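Local coordinates for protein transcription initiation factor IIB (Methanocaldococcus jannaschii, PDB 5O9J) that carries a mini-intein of the HINT fold, a domain that probably cuts itself out of its host protein and joins the flanking segments by protein splicing, at residues 33-38 against 45-50; 11-16 against 20-25; 56-59 against 65-68. All coordinates share one frame; numbering follows the deposited sequence.

Interaction 1 (33-38 against 45-50)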
# COMPACT_ATOMS: atom_id res chain seq x y z
N GLU A 33 11.43 16.73 4.56
CA GLU A 33 12.52 17.68 4.34
C GLU A 33 12.12 19.13 4.66
O GLU A 33 12.98 19.98 4.84
CB GLU A 33 13.03 17.54 2.90
CG GLU A 33 13.76 16.20 2.67
CD GLU A 33 13.77 15.74 1.21
OE1 GLU A 33 13.35 16.52 0.32
OE2 GLU A 33 14.22 14.59 0.95
N ASN A 34 10.81 19.38 4.77
CA ASN A 34 10.30 20.71 5.11
C ASN A 34 9.75 20.81 6.53
O ASN A 34 9.26 21.85 6.94
CB ASN A 34 9.18 21.12 4.14
CG ASN A 34 9.69 21.41 2.75
OD1 ASN A 34 10.85 21.79 2.56
ND2 ASN A 34 8.83 21.23 1.75
N SER A 35 9.82 19.71 7.27
CA SER A 35 9.23 19.67 8.59
C SER A 35 10.22 20.06 9.69
O SER A 35 11.44 19.97 9.52
CB SER A 35 8.67 18.28 8.88
OG SER A 35 8.36 18.14 10.26
N GLU A 36 9.67 20.51 10.81
CA GLU A 36 10.45 20.70 12.02
C GLU A 36 9.83 19.82 13.10
O GLU A 36 10.08 19.98 14.29
CB GLU A 36 10.48 22.18 12.41
CG GLU A 36 11.23 23.02 11.39
CD GLU A 36 11.16 24.51 11.65
OE1 GLU A 36 10.27 24.94 12.42
OE2 GLU A 36 12.00 25.25 11.10
N ASN A 37 9.04 18.86 12.65
CA ASN A 37 8.33 17.94 13.52
C ASN A 37 8.72 16.51 13.20
O ASN A 37 7.87 15.61 13.13
CB ASN A 37 6.81 18.10 13.36
CG ASN A 37 6.38 19.55 13.40
OD1 ASN A 37 5.91 20.11 12.40
ND2 ASN A 37 6.55 20.18 14.56
N ILE A 38 10.02 16.32 12.95
CA ILE A 38 10.52 14.98 12.70
C ILE A 38 10.90 14.34 14.01
O ILE A 38 11.53 14.98 14.86
CB ILE A 38 11.74 14.99 11.75
CG1 ILE A 38 11.43 15.80 10.50
CG2 ILE A 38 12.14 13.56 11.40
CD1 ILE A 38 12.60 15.94 9.56
N GLU A 45 11.90 7.48 10.34
CA GLU A 45 11.76 8.94 10.35
C GLU A 45 10.29 9.31 10.24
O GLU A 45 9.65 8.98 9.25
CB GLU A 45 12.53 9.55 9.18
CG GLU A 45 13.65 10.50 9.53
CD GLU A 45 14.48 10.88 8.31
OE1 GLU A 45 14.64 10.03 7.39
OE2 GLU A 45 14.98 12.02 8.25
N ILE A 46 9.75 9.99 11.25
CA ILE A 46 8.33 10.31 11.27
C ILE A 46 8.09 11.80 11.34
O ILE A 46 8.65 12.49 12.19
CB ILE A 46 7.64 9.66 12.48
CG1 ILE A 46 7.79 8.14 12.42
CG2 ILE A 46 6.18 10.06 12.54
CD1 ILE A 46 7.72 7.47 13.78
N ALA A 47 7.25 12.31 10.44
CA ALA A 47 6.84 13.70 10.48
C ALA A 47 5.34 13.78 10.61
O ALA A 47 4.63 13.09 9.89
CB ALA A 47 7.29 14.45 9.23
N LYS A 48 4.87 14.62 11.52
CA LYS A 48 3.44 14.89 11.57
C LYS A 48 3.16 15.95 10.51
O LYS A 48 4.02 16.78 10.24
CB LYS A 48 3.01 15.35 12.97
CG LYS A 48 2.60 16.81 13.04
CD LYS A 48 1.41 16.97 13.97
CE LYS A 48 0.80 18.36 13.88
NZ LYS A 48 -0.44 18.46 14.71
N CYS A 49 1.98 15.90 9.90
CA CYS A 49 1.67 16.84 8.83
C CYS A 49 0.26 17.45 8.94
O CYS A 49 -0.61 16.93 9.64
CB CYS A 49 1.84 16.17 7.46
SG CYS A 49 0.80 14.72 7.19
N LYS A 50 0.06 18.56 8.23
CA LYS A 50 -1.18 19.32 8.28
C LYS A 50 -1.74 19.56 6.89
O LYS A 50 -0.99 19.88 5.96
CB LYS A 50 -0.94 20.67 8.97
CG LYS A 50 -0.47 20.59 10.42
CD LYS A 50 -1.48 19.89 11.32
CE LYS A 50 -1.81 20.76 12.53
NZ LYS A 50 -2.62 20.05 13.57

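Interaction 2 (11-16 against 20-25)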
# COMPACT_ATOMS: atom_id res chain seq x y z
N ILE A 11 -0.48 8.13 -5.37
CA ILE A 11 -1.61 8.32 -4.47
C ILE A 11 -2.38 9.54 -4.91
O ILE A 11 -1.82 10.47 -5.50
CB ILE A 11 -1.20 8.55 -3.00
CG1 ILE A 11 -0.04 9.54 -2.92
CG2 ILE A 11 -0.83 7.26 -2.34
CD1 ILE A 11 0.47 9.73 -1.51
N ILE A 12 -3.66 9.55 -4.58
CA ILE A 12 -4.53 10.65 -4.92
C ILE A 12 -4.73 11.44 -3.65
O ILE A 12 -5.21 10.91 -2.66
CB ILE A 12 -5.89 10.14 -5.49
CG1 ILE A 12 -5.67 9.38 -6.80
CG2 ILE A 12 -6.85 11.29 -5.71
CD1 ILE A 12 -6.79 8.40 -7.18
N ILE A 13 -4.33 12.71 -3.66
CA ILE A 13 -4.36 13.48 -2.43
C ILE A 13 -5.06 14.82 -2.53
O ILE A 13 -5.30 15.33 -3.63
CB ILE A 13 -2.92 13.77 -1.91
CG1 ILE A 13 -2.15 14.62 -2.93
CG2 ILE A 13 -2.19 12.48 -1.62
CD1 ILE A 13 -0.77 15.06 -2.43
N LYS A 14 -5.38 15.37 -1.36
CA LYS A 14 -5.68 16.78 -1.20
C LYS A 14 -4.58 17.43 -0.37
O LYS A 14 -4.36 17.01 0.77
CB LYS A 14 -7.03 17.00 -0.52
CG LYS A 14 -8.20 17.20 -1.44
CD LYS A 14 -9.32 17.85 -0.66
CE LYS A 14 -10.66 17.68 -1.33
NZ LYS A 14 -11.73 18.33 -0.54
N GLU A 15 -3.89 18.42 -0.93
CA GLU A 15 -2.84 19.12 -0.19
C GLU A 15 -3.25 20.57 0.05
O GLU A 15 -3.62 21.28 -0.90
CB GLU A 15 -1.51 19.06 -0.93
CG GLU A 15 -0.32 19.63 -0.15
CD GLU A 15 1.01 19.45 -0.87
OE1 GLU A 15 0.99 19.18 -2.09
OE2 GLU A 15 2.07 19.57 -0.21
N ASN A 16 -3.20 21.00 1.31
CA ASN A 16 -3.65 22.33 1.73
C ASN A 16 -4.97 22.75 1.11
O ASN A 16 -5.21 23.93 0.87
CB ASN A 16 -2.58 23.38 1.40
CG ASN A 16 -1.34 23.23 2.24
OD1 ASN A 16 -1.41 22.70 3.36
ND2 ASN A 16 -0.20 23.68 1.72
N LYS A 20 -4.45 16.44 -6.13
CA LYS A 20 -3.40 16.11 -7.08
C LYS A 20 -3.05 14.63 -6.99
O LYS A 20 -3.48 13.95 -6.05
CB LYS A 20 -2.15 16.98 -6.85
CG LYS A 20 -1.83 17.22 -5.40
CD LYS A 20 -0.74 18.28 -5.23
CE LYS A 20 -1.26 19.67 -5.56
NZ LYS A 20 -0.41 20.73 -4.94
N VAL A 21 -2.31 14.14 -7.97
CA VAL A 21 -1.95 12.73 -8.07
C VAL A 21 -0.44 12.58 -8.14
O VAL A 21 0.18 13.01 -9.12
CB VAL A 21 -2.58 12.06 -9.30
CG1 VAL A 21 -2.26 10.56 -9.29
CG2 VAL A 21 -4.07 12.30 -9.35
N VAL A 22 0.16 11.99 -7.12
CA VAL A 22 1.61 12.04 -6.96
C VAL A 22 2.24 10.73 -6.48
O VAL A 22 1.58 9.91 -5.84
CB VAL A 22 2.02 13.16 -5.95
CG1 VAL A 22 1.46 14.52 -6.37
CG2 VAL A 22 1.57 12.81 -4.54
N LYS A 23 3.52 10.53 -6.76
CA LYS A 23 4.27 9.44 -6.17
C LYS A 23 4.33 9.61 -4.65
O LYS A 23 4.71 10.66 -4.16
CB LYS A 23 5.69 9.37 -6.75
CG LYS A 23 5.71 9.33 -8.27
CD LYS A 23 7.11 9.08 -8.81
CE LYS A 23 7.10 9.08 -10.33
NZ LYS A 23 8.43 8.76 -10.92
N ILE A 24 3.94 8.56 -3.92
CA ILE A 24 3.87 8.63 -2.47
C ILE A 24 5.23 9.02 -1.86
O ILE A 24 5.28 9.83 -0.95
CB ILE A 24 3.39 7.29 -1.88
CG1 ILE A 24 3.28 7.38 -0.36
CG2 ILE A 24 4.29 6.13 -2.28
CD1 ILE A 24 2.77 6.09 0.27
N GLY A 25 6.32 8.49 -2.40
CA GLY A 25 7.65 8.80 -1.90
C GLY A 25 8.03 10.25 -2.10
O GLY A 25 8.67 10.86 -1.24

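Interaction 3 (56-59 against 65-68)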
# COMPACT_ATOMS: atom_id res chain seq x y z
N ALA A 56 -9.18 6.97 0.99
CA ALA A 56 -9.19 5.79 1.82
C ALA A 56 -10.61 5.29 1.97
O ALA A 56 -11.56 6.00 1.69
CB ALA A 56 -8.58 6.09 3.17
N PHE A 57 -10.72 4.05 2.42
CA PHE A 57 -12.00 3.43 2.72
C PHE A 57 -12.34 3.60 4.20
O PHE A 57 -11.74 2.95 5.06
CB PHE A 57 -11.93 1.96 2.35
CG PHE A 57 -13.21 1.25 2.53
CD1 PHE A 57 -14.19 1.28 1.54
CD2 PHE A 57 -13.46 0.57 3.70
CE1 PHE A 57 -15.38 0.61 1.73
CE2 PHE A 57 -14.63 -0.08 3.89
CZ PHE A 57 -15.60 -0.09 2.92
N ASN A 58 -13.29 4.47 4.52
CA ASN A 58 -13.48 4.84 5.93
C ASN A 58 -14.38 3.90 6.73
O ASN A 58 -14.92 2.92 6.20
CB ASN A 58 -14.01 6.28 6.03
CG ASN A 58 -15.46 6.43 5.55
OD1 ASN A 58 -16.11 5.49 5.09
ND2 ASN A 58 -15.97 7.65 5.67
N SER A 59 -14.54 4.21 8.02
CA SER A 59 -15.33 3.40 8.95
C SER A 59 -16.82 3.33 8.59
O SER A 59 -17.54 2.45 9.06
CB SER A 59 -15.19 3.94 10.38
OG SER A 59 -13.84 3.91 10.81
N PHE A 65 -11.88 11.17 0.75
CA PHE A 65 -10.68 11.82 1.27
C PHE A 65 -10.69 11.78 2.79
O PHE A 65 -11.67 12.15 3.42
CB PHE A 65 -10.58 13.26 0.77
CG PHE A 65 -10.08 13.37 -0.64
CD1 PHE A 65 -8.79 13.00 -0.96
CD2 PHE A 65 -10.91 13.84 -1.64
CE1 PHE A 65 -8.32 13.11 -2.24
CE2 PHE A 65 -10.46 13.95 -2.94
CZ PHE A 65 -9.16 13.58 -3.24
N MET A 66 -9.59 11.31 3.37
CA MET A 66 -9.43 11.21 4.83
C MET A 66 -8.10 11.83 5.25
O MET A 66 -7.08 11.60 4.60
CB MET A 66 -9.48 9.76 5.31
CG MET A 66 -10.78 9.01 5.01
SD MET A 66 -12.11 9.53 6.11
CE MET A 66 -11.53 8.92 7.69
N PRO A 67 -8.12 12.60 6.35
CA PRO A 67 -6.92 13.22 6.92
C PRO A 67 -5.77 12.26 7.16
O PRO A 67 -5.97 11.19 7.73
CB PRO A 67 -7.42 13.78 8.26
CG PRO A 67 -8.86 14.07 8.02
CD PRO A 67 -9.33 12.95 7.12
N VAL A 68 -4.58 12.66 6.74
CA VAL A 68 -3.35 11.98 7.12
C VAL A 68 -2.78 12.71 8.33
O VAL A 68 -2.66 13.94 8.32
CB VAL A 68 -2.32 11.97 5.97
CG1 VAL A 68 -1.01 11.29 6.40
CG2 VAL A 68 -2.92 11.28 4.73

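Interaction 1 (33-38 against 45-50)
Ile-38 and Ala-47 face each other as an antiparallel, non-hydrogen-bonded pair, their CA atoms 4.5 Å apart, where the loop after helix 24-33 enters the edge strand of its sheet. Between these backbones run two CA-H...O contacts, from Ile-38 CA to Ile-46 O (3.2 Å) and from Ala-47 CA to Asn-37 O (3.4 Å). The side chain of Ser-35 is short enough to follow whole. Its CB meets the methyl CB of Ala-47 at 4.1 Å; OG, turned anti to the backbone N (chi1 167°), stays beside that methyl and accepts the N-H of Asn-37 at 2.6 Å, closing an ST turn. Replacing Ser-35 with an alanine would probably leave the Asn-37 N-H without this acceptor and let the loop flex before the strand. Further along, the branch methyl CG2 of Ile-38 lies 3.9 Å from CG of Glu-45, crossing its extended chain at a slant, while the Glu-45 carboxylate turns to a salt bridge with Arg-73. Both Ile-38 and Ala-47 also touch Ile-32 of the helix. The chemistry is thus mostly apolar, small Ala-47 admitting the turn closely, and the one side-chain hydrogen bond within the segments shapes the loop rather than bridging to the strand.

Interaction 2 (11-16 against 20-25)
Ile-11 pairs with Val-22 and Ile-13 with Lys-20 as antiparallel hydrogen-bonded pairs, four backbone bonds in all, while the axes of strands 11-15 and 20-23 run at 124° to one another, 4.9 Å apart at closest. The bond from Ile-13 N to Lys-20 O is the straightest, 2.8 Å long with an angle of 178° at the hydrogen. Ile-12 and Val-21 form the non-hydrogen-bonded pair between them, on the other face, and their side chains lie side by side with CG1 of Ile-12 4.2 Å from CG2 of Val-21. On the face of Ile-11, Ile-13 and Val-22 the branched residues build an apolar patch: Val-22 CG2 touches both Ile-13 CD1 (3.9 Å) and Ile-11 CG1 (4.0 Å). This is a beta hairpin of the intein splicing domain, with strand 18-23 at the edge of its sheet and the chain passing straight into helix 24-33. Leu-27 of that helix packs on Ile-11, Ile-13 and Val-22. CD1 of Ile-11 reaches 3.8 Å from CB of Ile-24, the two side chains crossing at about a right angle. Lys-20 is partly apolar and partly ionic in its contacts: its methylene CG lies 3.6 Å from Ile-13 CG1, and a bend at chi3 (72°) brings NZ within 3.5 Å of Glu-15 OE1, a long salt bridge. Glu-15 sends its other oxygen, OE2, to Lys-30, so one carboxylate probably offsets two positive charges.

Interaction 3 (56-59 against 65-68)
The amide oxygen OD1 of Asn-58, whose CB rests against Met-66, is gripped by two backbone N-H groups of the turn that follows, firmly by Lys-62 and weakly by Asn-60. With OD1 held in this way, the residue offers its aliphatic part across the contact: Asn-58 CB lies 3.8 Å from the sulfur SD of Met-66 and 4.0 Å from its terminal methyl CE. Placing CG between the backbone N and the carbonyl carbon (chi1 70°) leaves OD1 able to meet those two N-H groups. Met-66 reaches its partners by folding. Its first torsion, with CG anti to the carbonyl carbon (chi1 -61°), sets CG 4.1 Å from CB of Ala-56, and the bends at chi2 and chi3 then turn SD and CE toward Asn-58 CB. The small methyl of Ala-56 gives room for the thioether to pass on. The two strands, 52-57 and 63-67, form a beta hairpin of the HINT fold, and strand 63-67 is the edge of its sheet. Backbone bonds join Ala-56 to Lys-64 and Met-66 to Val-54, which makes Ala-56 and Met-66 a diagonal pair, 6.2 Å between CA atoms. A flexible, unbranched methionine suits such a diagonal. Met-66 is met as well by Val-166 from a loop, while the neighbouring Phe-65 points away from segment 56-59.

Overall arrangement
From the N terminus, interaction 2 comes first, closing the short turn between strands 10-15 and 18-23 before the chain enters helix 24-33. Interaction 1 closes the hairpin of strands 38-41 and 44-48, in a different sheet, at its outer end, as the chain arrives from the helix. The chain then runs on into strand 52-57, and interaction 3 closes the hairpin with 63-67. The three stand in series, neither nested nor crossed. Interactions 2 and 3 share one sheet, since strands 10-15 and 52-57 are neighbours, and Phe-65 packs against the backbone of residues 12-14. Interaction 1 touches interaction 3 by packing of Cys-49 SG on Val-68 O, and interaction 2 through Lys-50 and Asn-16.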